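Local atomic coordinates of geranyl diphosphate synthase small subunit (Antirrhinum majus, PDB entry 3QKC), a protein that probably acts as the regulatory, non-catalytic partner in a heteromeric prenyltransferase that makes geranyl diphosphate from dimethylallyl and isopentenyl diphosphates. Residues 52-55 with 56-60; 131-134 with 135-138; 146-150 with 151-155. One frame throughout, in Å; residues are numbered along the deposited sequence.

Contact 1 (52-55 with 56-60); sequences LCVA and ACELV
Ala56 N reaches back one turn to Leu52 O at 2.7 Å, the shortest of four successive i to i+4 bonds that make this piece of helix 48-59. Cys57 N follows with a longer bond to Cys53 O, 3.3 Å. Glu58 N then meets Val54 O at 3.0 Å, and Leu59 N closes the series on Ala55 O at 2.9 Å. After Leu59 the chain turns out of helical geometry, and Val60 N makes weak bonds to Ala56 O and Cys57 O.

The side chains add a few contacts of their own to the helical hydrogen bonds. The methyl of Ala56 sits 3.2 Å from Leu52 O, beside the bond its own N-H makes. Glu58 has CG anti to its carbonyl carbon (chi1 -72°), which lays CG 3.6 Å from Val54 O; the extended chain then takes the carboxylate carbon CD past Val54 CG1, at 4.3 Å. The oxygens go on to partners elsewhere: OE1 forms a salt bridge with Arg64 and OE2 a hydrogen bond with Tyr9, so each carboxylate oxygen has a polar partner, Arg64 supplying the opposite charge.

This is the C-terminal part of a buried helix in an all-helical fold, consistent with the prenyltransferase family. Small and apolar residues suit its other faces, where helices come close. Ala55 and Leu59 meet Ile252 of helix 248-255, Leu52 packs on Phe208 and Val212 of helix 199-219, and Cys53 lies on Ala70 and Ala71, and Val54 on Ala71, of helix 68-85.

Contact 2 (131-134 with 135-138); sequences RNNP and DRIL
Asn133 and Ile137 are joined by the firmer of two backbone hydrogen bonds, Ile137 N to Asn133 O at 2.8 Å with an N-H...O angle of 163°. The second, Leu138 N to Pro134 O, is 3.1 Å.

The side-chain contacts are mainly those of carbon atoms. Asn133 CB is pressed against Arg136 CB at 3.3 Å, a tight fit, and Arg136 CD lies 3.7 Å from the same CB. A chi1 of -93° points the arginine along Asn133, and the extended chain beyond carries the guanidinium past the asparagine amide, the two planes only 13° apart. Asn133 OD1 stays 4.0 Å from Arg136 NH1, too long for a hydrogen bond. On the buried side Ile137 CD1 reaches Asn132 O at 3.9 Å, and its branched chain also covers Met123 and Leu194.

Across the dimer, Pro134 packs on Pro134 of the second subunit and Leu138 on its Met127, which favours apolar residues here.

The whole is a helix start. Asn133 occupies the N-cap with left-handed backbone angles that asparagine tolerates well, though its side chain makes no capping bond; Pro134 follows in the first turn, where a missing N-H costs no helical bond, and helix 134-148 begins.

Contact 3 (146-150 with 151-155); sequences RVMGS and EGIVE
Arg146 and Glu151 meet with their side chains at about a right angle, the guanidinium and carboxylate planes 43° apart. Arg146 CG stands anti to its backbone N (chi1 -166°); this and an extended chi2 lay CG and CD by the carboxylate, Glu151 OE2 being 3.2 Å from Arg146 CD, and a bend at chi3 turns the guanidinium toward OE2. The same OE2 lies at the edge of the guanidinium, near its plane, in a long salt bridge of 3.7 Å to Arg146 NH1. With an alanine in place of Glu151, Arg146 would probably lose both this charged mate and the cover over its methylenes, and its guanidinium would be freer to swing.

Between them the chain breaks helix 134-148 and restarts as helix 153-160, through a type I beta turn from Gly149 to Gly152 closed by Gly152 N to Gly149 O, 3.0 Å. Gly149 O also takes a weak bond from Val154 N. Ile153 N reaches back to Val147 O at 2.8 Å, nearly straight at 176°, and ties the two helix ends together. Gly152 suits its place, since a beta carbon would collide with Val147 O; the hydrogen on Gly152 CA instead points to that oxygen.

On the buried side Met148 and Ile153 cross obliquely. Two bends in the methionine turn its CE onto Ile153 CG2 at 4.1 Å and Val154 CG2 at 4.2 Å. Methionine's flexible chain lets CE reach both residues; it also touches Met77 of helix 68-85 and Pro117 of the second subunit. Val154 packs on Val33 of that subunit.

Overall arrangement
All three contacts are local, joining residues a few places apart in one chain, but they mark different stages of helical structure. Contact 1 is regular helix near the end of helix 48-59, mostly buried among helices of its own subunit. Contacts 2 and 3 share helix 134-148, one at its start and one at its end; their centres lie about 23 Å apart, and both meet the second subunit. Contact 2 is the more exposed, its centre about 21 Å from the centre of the chain, and mixes polar side chains with apolar dimer packing. Contact 3, at about 12 Å, is largely buried: its glycines shape the turn, and a long salt bridge and an apolar cluster hold different sides of it.

Contact 1 (52-55 with 56-60)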
ATOM      1  N   LEU A  52      -4.326 -20.382  -3.154  1.00 34.73           N
ATOM      2  CA  LEU A  52      -5.754 -20.430  -2.807  1.00 35.31           C
ATOM      3  C   LEU A  52      -6.556 -19.391  -3.613  1.00 36.02           C
ATOM      4  O   LEU A  52      -7.673 -19.662  -4.058  1.00 36.66           O
ATOM      5  CB  LEU A  52      -5.971 -20.241  -1.307  1.00 34.97           C
ATOM      6  CG  LEU A  52      -7.396 -20.257  -0.750  1.00 39.11           C
ATOM      7  CD1 LEU A  52      -8.143 -21.536  -1.166  1.00 36.82           C
ATOM      8  CD2 LEU A  52      -7.410 -20.082   0.773  1.00 35.54           C
ATOM      9  N   CYS A  53      -5.975 -18.208  -3.796  1.00 35.84           N
ATOM     10  CA  CYS A  53      -6.599 -17.180  -4.617  1.00 36.35           C
ATOM     11  C   CYS A  53      -6.985 -17.691  -5.988  1.00 37.50           C
ATOM     12  O   CYS A  53      -8.133 -17.548  -6.395  1.00 38.72           O
ATOM     13  CB  CYS A  53      -5.689 -15.972  -4.768  1.00 35.94           C
ATOM     14  SG  CYS A  53      -6.529 -14.644  -5.675  1.00 34.61           S
ATOM     15  N   VAL A  54      -6.037 -18.303  -6.690  1.00 37.41           N
ATOM     16  CA  VAL A  54      -6.321 -18.848  -8.016  1.00 38.46           C
ATOM     17  C   VAL A  54      -7.357 -19.982  -7.964  1.00 39.93           C
ATOM     18  O   VAL A  54      -8.309 -20.012  -8.776  1.00 40.88           O
ATOM     19  CB  VAL A  54      -5.047 -19.300  -8.747  1.00 38.42           C
ATOM     20  CG1 VAL A  54      -5.393 -19.957 -10.088  1.00 36.11           C
ATOM     21  CG2 VAL A  54      -4.107 -18.103  -8.983  1.00 33.98           C
ATOM     22  N   ALA A  55      -7.181 -20.886  -6.998  1.00 39.54           N
ATOM     23  CA  ALA A  55      -8.028 -22.069  -6.881  1.00 40.69           C
ATOM     24  C   ALA A  55      -9.459 -21.708  -6.512  1.00 41.58           C
ATOM     25  O   ALA A  55     -10.406 -22.368  -6.967  1.00 43.29           O
ATOM     26  CB  ALA A  55      -7.457 -23.037  -5.881  1.00 40.46           C
ATOM     27  N   ALA A  56      -9.611 -20.663  -5.696  1.00 40.54           N
ATOM     28  CA  ALA A  56     -10.929 -20.177  -5.297  1.00 41.02           C
ATOM     29  C   ALA A  56     -11.667 -19.616  -6.506  1.00 42.55           C
ATOM     30  O   ALA A  56     -12.860 -19.858  -6.673  1.00 44.00           O
ATOM     31  CB  ALA A  56     -10.819 -19.124  -4.183  1.00 39.18           C
ATOM     32  N   CYS A  57     -10.933 -18.895  -7.353  1.00 42.77           N
ATOM     33  CA  CYS A  57     -11.457 -18.323  -8.591  1.00 44.50           C
ATOM     34  C   CYS A  57     -11.934 -19.393  -9.567  1.00 46.68           C
ATOM     35  O   CYS A  57     -13.002 -19.263 -10.160  1.00 48.33           O
ATOM     36  CB  CYS A  57     -10.406 -17.429  -9.255  1.00 43.67           C
ATOM     37  SG  CYS A  57     -11.013 -16.556 -10.706  1.00 48.20           S
ATOM     38  N   GLU A  58     -11.139 -20.445  -9.718  1.00 46.96           N
ATOM     39  CA  GLU A  58     -11.485 -21.573 -10.585  1.00 48.84           C
ATOM     40  C   GLU A  58     -12.673 -22.372 -10.040  1.00 49.69           C
ATOM     41  O   GLU A  58     -13.611 -22.701 -10.788  1.00 51.20           O
ATOM     42  CB  GLU A  58     -10.265 -22.467 -10.826  1.00 48.86           C
ATOM     43  CG  GLU A  58      -9.226 -21.823 -11.733  1.00 50.82           C
ATOM     44  CD  GLU A  58      -8.014 -22.713 -11.998  1.00 48.86           C
ATOM     45  OE1 GLU A  58      -7.295 -22.451 -12.985  1.00 51.43           O
ATOM     46  OE2 GLU A  58      -7.768 -23.665 -11.226  1.00 50.65           O
ATOM     47  N   LEU A  59     -12.633 -22.662  -8.739  1.00 48.67           N
ATOM     48  CA  LEU A  59     -13.765 -23.257  -8.023  1.00 49.68           C
ATOM     49  C   LEU A  59     -15.133 -22.689  -8.437  1.00 51.63           C
ATOM     50  O   LEU A  59     -16.094 -23.434  -8.552  1.00 53.32           O
ATOM     51  CB  LEU A  59     -13.587 -23.108  -6.507  1.00 47.97           C
ATOM     52  CG  LEU A  59     -14.700 -23.640  -5.591  1.00 48.44           C
ATOM     53  CD1 LEU A  59     -14.941 -25.126  -5.810  1.00 50.28           C
ATOM     54  CD2 LEU A  59     -14.386 -23.365  -4.131  1.00 47.95           C
ATOM     55  N   VAL A  60     -15.216 -21.379  -8.651  1.00 51.88           N
ATOM     56  CA  VAL A  60     -16.505 -20.738  -8.955  1.00 53.94           C
ATOM     57  C   VAL A  60     -16.717 -20.410 -10.436  1.00 55.93           C
ATOM     58  O   VAL A  60     -17.692 -19.748 -10.798  1.00 57.72           O
ATOM     59  CB  VAL A  60     -16.762 -19.471  -8.074  1.00 53.00           C
ATOM     60  CG1 VAL A  60     -16.830 -19.850  -6.594  1.00 49.86           C
ATOM     61  CG2 VAL A  60     -15.707 -18.416  -8.315  1.00 48.97           C
TER

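Contact 2 (131-134 with 135-138)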
ATOM      1  N   ARG A 131     -12.725  -3.448 -20.881  1.00 94.07           N
ATOM      2  CA  ARG A 131     -13.592  -2.871 -19.834  1.00 93.17           C
ATOM      3  C   ARG A 131     -14.148  -3.960 -18.909  1.00 91.25           C
ATOM      4  O   ARG A 131     -15.315  -4.362 -19.022  1.00 92.67           O
ATOM      5  CB  ARG A 131     -14.720  -1.985 -20.404  1.00 96.23           C
ATOM      6  CG  ARG A 131     -14.302  -0.878 -21.403  1.00 99.29           C
ATOM      7  CD  ARG A 131     -12.913  -0.288 -21.138  1.00 96.49           C
ATOM      8  NE  ARG A 131     -12.832   0.426 -19.863  1.00 95.70           N
ATOM      9  CZ  ARG A 131     -12.692   1.742 -19.750  1.00 95.06           C
ATOM     10  NH1 ARG A 131     -12.628   2.295 -18.549  1.00 94.47           N
ATOM     11  NH2 ARG A 131     -12.600   2.506 -20.834  1.00 98.48           N
ATOM     12  N   ASN A 132     -13.293  -4.426 -17.998  1.00 87.99           N
ATOM     13  CA  ASN A 132     -13.611  -5.552 -17.121  1.00 86.16           C
ATOM     14  C   ASN A 132     -13.683  -5.224 -15.631  1.00 83.79           C
ATOM     15  O   ASN A 132     -12.682  -4.827 -15.010  1.00 82.01           O
ATOM     16  CB  ASN A 132     -12.599  -6.690 -17.302  1.00 85.16           C
ATOM     17  CG  ASN A 132     -12.623  -7.289 -18.681  1.00 86.88           C
ATOM     18  OD1 ASN A 132     -11.570  -7.529 -19.268  1.00 87.08           O
ATOM     19  ND2 ASN A 132     -13.818  -7.550 -19.209  1.00 89.18           N
ATOM     20  N   ASN A 133     -14.872  -5.424 -15.063  1.00 83.51           N
ATOM     21  CA  ASN A 133     -15.063  -5.509 -13.609  1.00 80.93           C
ATOM     22  C   ASN A 133     -14.455  -4.367 -12.772  1.00 78.45           C
ATOM     23  O   ASN A 133     -13.552  -4.611 -11.975  1.00 77.18           O
ATOM     24  CB  ASN A 133     -14.516  -6.847 -13.089  1.00 79.48           C
ATOM     25  CG  ASN A 133     -14.302  -7.874 -14.189  1.00 81.38           C
ATOM     26  OD1 ASN A 133     -15.253  -8.336 -14.825  1.00 82.10           O
ATOM     27  ND2 ASN A 133     -13.040  -8.246 -14.406  1.00 79.15           N
ATOM     28  N   PRO A 134     -14.946  -3.125 -12.938  1.00 78.01           N
ATOM     29  CA  PRO A 134     -14.378  -2.027 -12.154  1.00 75.70           C
ATOM     30  C   PRO A 134     -14.816  -2.057 -10.695  1.00 73.08           C
ATOM     31  O   PRO A 134     -14.030  -1.717  -9.811  1.00 71.11           O
ATOM     32  CB  PRO A 134     -14.935  -0.769 -12.838  1.00 78.17           C
ATOM     33  CG  PRO A 134     -15.495  -1.229 -14.119  1.00 80.10           C
ATOM     34  CD  PRO A 134     -15.938  -2.632 -13.907  1.00 79.94           C
ATOM     35  N   ASP A 135     -16.067  -2.442 -10.452  1.00 72.79           N
ATOM     36  CA  ASP A 135     -16.552  -2.625  -9.089  1.00 70.51           C
ATOM     37  C   ASP A 135     -15.928  -3.871  -8.458  1.00 66.96           C
ATOM     38  O   ASP A 135     -15.662  -3.889  -7.258  1.00 66.19           O
ATOM     39  CB  ASP A 135     -18.076  -2.721  -9.055  1.00 72.58           C
ATOM     40  CG  ASP A 135     -18.615  -2.886  -7.648  1.00 72.23           C
ATOM     41  OD1 ASP A 135     -18.450  -1.952  -6.839  1.00 71.99           O
ATOM     42  OD2 ASP A 135     -19.193  -3.952  -7.350  1.00 72.60           O
ATOM     43  N   ARG A 136     -15.697  -4.900  -9.271  1.00 64.94           N
ATOM     44  CA  ARG A 136     -15.032  -6.119  -8.809  1.00 61.84           C
ATOM     45  C   ARG A 136     -13.569  -5.883  -8.452  1.00 58.98           C
ATOM     46  O   ARG A 136     -13.132  -6.272  -7.370  1.00 57.37           O
ATOM     47  CB  ARG A 136     -15.105  -7.227  -9.853  1.00 61.67           C
ATOM     48  CG  ARG A 136     -16.271  -8.167  -9.704  1.00 61.82           C
ATOM     49  CD  ARG A 136     -16.225  -9.209 -10.800  1.00 63.44           C
ATOM     50  NE  ARG A 136     -17.551  -9.738 -11.095  1.00 64.50           N
ATOM     51  CZ  ARG A 136     -17.802 -10.704 -11.974  1.00 66.45           C
ATOM     52  NH1 ARG A 136     -16.814 -11.278 -12.654  1.00 64.92           N
ATOM     53  NH2 ARG A 136     -19.049 -11.106 -12.160  1.00 67.53           N
ATOM     54  N   ILE A 137     -12.815  -5.268  -9.363  1.00 58.28           N
ATOM     55  CA  ILE A 137     -11.386  -5.055  -9.120  1.00 55.90           C
ATOM     56  C   ILE A 137     -11.193  -4.095  -7.957  1.00 53.34           C
ATOM     57  O   ILE A 137     -10.279  -4.262  -7.155  1.00 51.88           O
ATOM     58  CB  ILE A 137     -10.609  -4.677 -10.413  1.00 56.94           C
ATOM     59  CG1 ILE A 137     -10.020  -5.962 -11.009  1.00 57.45           C
ATOM     60  CG2 ILE A 137      -9.474  -3.701 -10.119  1.00 56.73           C
ATOM     61  CD1 ILE A 137      -9.994  -6.029 -12.521  1.00 58.19           C
ATOM     62  N   LEU A 138     -12.099  -3.130  -7.844  1.00 52.63           N
ATOM     63  CA  LEU A 138     -12.141  -2.246  -6.695  1.00 50.86           C
ATOM     64  C   LEU A 138     -12.422  -3.040  -5.425  1.00 49.50           C
ATOM     65  O   LEU A 138     -11.784  -2.808  -4.396  1.00 48.03           O
ATOM     66  CB  LEU A 138     -13.215  -1.185  -6.892  1.00 51.93           C
ATOM     67  CG  LEU A 138     -13.032   0.242  -6.396  1.00 53.66           C
ATOM     68  CD1 LEU A 138     -11.623   0.744  -6.670  1.00 50.96           C
ATOM     69  CD2 LEU A 138     -14.078   1.133  -7.100  1.00 54.18           C
TER

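Contact 3 (146-150 with 151-155)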
ATOM      1  N   ARG A 146      -7.168  -4.613   3.185  1.00 41.37           N
ATOM      2  CA  ARG A 146      -7.638  -5.099   4.477  1.00 43.74           C
ATOM      3  C   ARG A 146      -6.629  -6.081   5.085  1.00 42.58           C
ATOM      4  O   ARG A 146      -6.434  -6.116   6.296  1.00 43.00           O
ATOM      5  CB  ARG A 146      -9.008  -5.768   4.298  1.00 46.61           C
ATOM      6  CG  ARG A 146      -9.771  -6.037   5.587  1.00 53.95           C
ATOM      7  CD  ARG A 146     -11.153  -6.701   5.358  1.00 49.18           C
ATOM      8  NE  ARG A 146     -11.105  -8.110   4.927  1.00 54.77           N
ATOM      9  CZ  ARG A 146     -10.741  -9.143   5.696  1.00 49.02           C
ATOM     10  NH1 ARG A 146     -10.346  -8.941   6.951  1.00 55.02           N
ATOM     11  NH2 ARG A 146     -10.751 -10.385   5.205  1.00 54.57           N
ATOM     12  N   VAL A 147      -5.978  -6.867   4.237  1.00 41.32           N
ATOM     13  CA  VAL A 147      -5.041  -7.882   4.707  1.00 40.44           C
ATOM     14  C   VAL A 147      -3.722  -7.289   5.220  1.00 39.03           C
ATOM     15  O   VAL A 147      -3.120  -7.790   6.169  1.00 38.56           O
ATOM     16  CB  VAL A 147      -4.781  -8.970   3.631  1.00 40.29           C
ATOM     17  CG1 VAL A 147      -3.869  -8.460   2.522  1.00 42.57           C
ATOM     18  CG2 VAL A 147      -4.186 -10.202   4.275  1.00 43.16           C
ATOM     19  N   MET A 148      -3.289  -6.208   4.594  1.00 38.76           N
ATOM     20  CA  MET A 148      -1.977  -5.652   4.893  1.00 38.17           C
ATOM     21  C   MET A 148      -2.023  -4.875   6.207  1.00 40.17           C
ATOM     22  O   MET A 148      -1.044  -4.857   6.942  1.00 41.14           O
ATOM     23  CB  MET A 148      -1.507  -4.784   3.717  1.00 36.08           C
ATOM     24  CG  MET A 148      -0.024  -4.388   3.691  1.00 30.75           C
ATOM     25  SD  MET A 148       1.201  -5.748   3.650  1.00 35.36           S
ATOM     26  CE  MET A 148       1.638  -5.688   5.430  1.00 30.59           C
ATOM     27  N   GLY A 149      -3.177  -4.289   6.530  1.00 41.41           N
ATOM     28  CA  GLY A 149      -3.256  -3.310   7.625  1.00 42.65           C
ATOM     29  C   GLY A 149      -3.772  -3.718   8.992  1.00 44.04           C
ATOM     30  O   GLY A 149      -3.459  -4.803   9.503  1.00 44.04           O
ATOM     31  N   SER A 150      -4.558  -2.813   9.580  1.00 45.25           N
ATOM     32  CA  SER A 150      -5.074  -2.908  10.954  1.00 47.35           C
ATOM     33  C   SER A 150      -6.057  -4.053  11.213  1.00 47.96           C
ATOM     34  O   SER A 150      -6.337  -4.391  12.373  1.00 49.25           O
ATOM     35  CB  SER A 150      -5.753  -1.587  11.347  1.00 49.09           C
ATOM     36  OG  SER A 150      -5.108  -0.473  10.740  1.00 51.54           O
ATOM     37  N   GLU A 151      -6.599  -4.629  10.145  1.00 46.54           N
ATOM     38  CA  GLU A 151      -7.514  -5.749  10.279  1.00 46.88           C
ATOM     39  C   GLU A 151      -6.745  -7.035  10.127  1.00 44.87           C
ATOM     40  O   GLU A 151      -7.256  -8.105  10.447  1.00 46.27           O
ATOM     41  CB  GLU A 151      -8.618  -5.693   9.217  1.00 47.84           C
ATOM     42  CG  GLU A 151      -9.548  -4.474   9.310  1.00 51.73           C
ATOM     43  CD  GLU A 151     -10.831  -4.648   8.500  1.00 49.60           C
ATOM     44  OE1 GLU A 151     -11.315  -3.654   7.911  1.00 52.74           O
ATOM     45  OE2 GLU A 151     -11.365  -5.774   8.460  1.00 52.66           O
ATOM     46  N   GLY A 152      -5.504  -6.926   9.652  1.00 41.36           N
ATOM     47  CA  GLY A 152      -4.750  -8.090   9.246  1.00 38.06           C
ATOM     48  C   GLY A 152      -3.335  -8.141   9.755  1.00 35.89           C
ATOM     49  O   GLY A 152      -3.103  -8.121  10.965  1.00 36.18           O
ATOM     50  N   ILE A 153      -2.385  -8.206   8.820  1.00 33.45           N
ATOM     51  CA  ILE A 153      -1.000  -8.548   9.142  1.00 32.46           C
ATOM     52  C   ILE A 153      -0.349  -7.647  10.196  1.00 33.07           C
ATOM     53  O   ILE A 153       0.349  -8.139  11.068  1.00 32.77           O
ATOM     54  CB  ILE A 153      -0.112  -8.608   7.880  1.00 30.65           C
ATOM     55  CG1 ILE A 153      -0.434  -9.856   7.062  1.00 30.82           C
ATOM     56  CG2 ILE A 153       1.370  -8.633   8.251  1.00 31.26           C
ATOM     57  CD1 ILE A 153       0.108  -9.804   5.656  1.00 29.56           C
ATOM     58  N   VAL A 154      -0.575  -6.340  10.092  1.00 34.16           N
ATOM     59  CA  VAL A 154       0.057  -5.359  10.974  1.00 35.95           C
ATOM     60  C   VAL A 154      -0.550  -5.436  12.396  1.00 38.76           C
ATOM     61  O   VAL A 154       0.153  -5.224  13.386  1.00 39.20           O
ATOM     62  CB  VAL A 154       0.056  -3.920  10.318  1.00 35.38           C
ATOM     63  CG1 VAL A 154       0.297  -2.844  11.324  1.00 37.32           C
ATOM     64  CG2 VAL A 154       1.139  -3.831   9.176  1.00 35.59           C
ATOM     65  N   GLU A 155      -1.839  -5.772  12.486  1.00 41.04           N
ATOM     66  CA  GLU A 155      -2.471  -6.089  13.777  1.00 44.41           C
ATOM     67  C   GLU A 155      -1.729  -7.280  14.405  1.00 45.03           C
ATOM     68  O   GLU A 155      -1.303  -7.219  15.559  1.00 46.80           O
ATOM     69  CB  GLU A 155      -3.961  -6.443  13.603  1.00 46.02           C
ATOM     70  CG  GLU A 155      -4.984  -5.660  14.470  1.00 53.22           C
ATOM     71  CD  GLU A 155      -4.790  -5.745  15.981  1.00 49.43           C
ATOM     72  OE1 GLU A 155      -5.714  -6.255  16.686  1.00 56.37           O
ATOM     73  OE2 GLU A 155      -3.737  -5.269  16.479  1.00 55.10           O
TER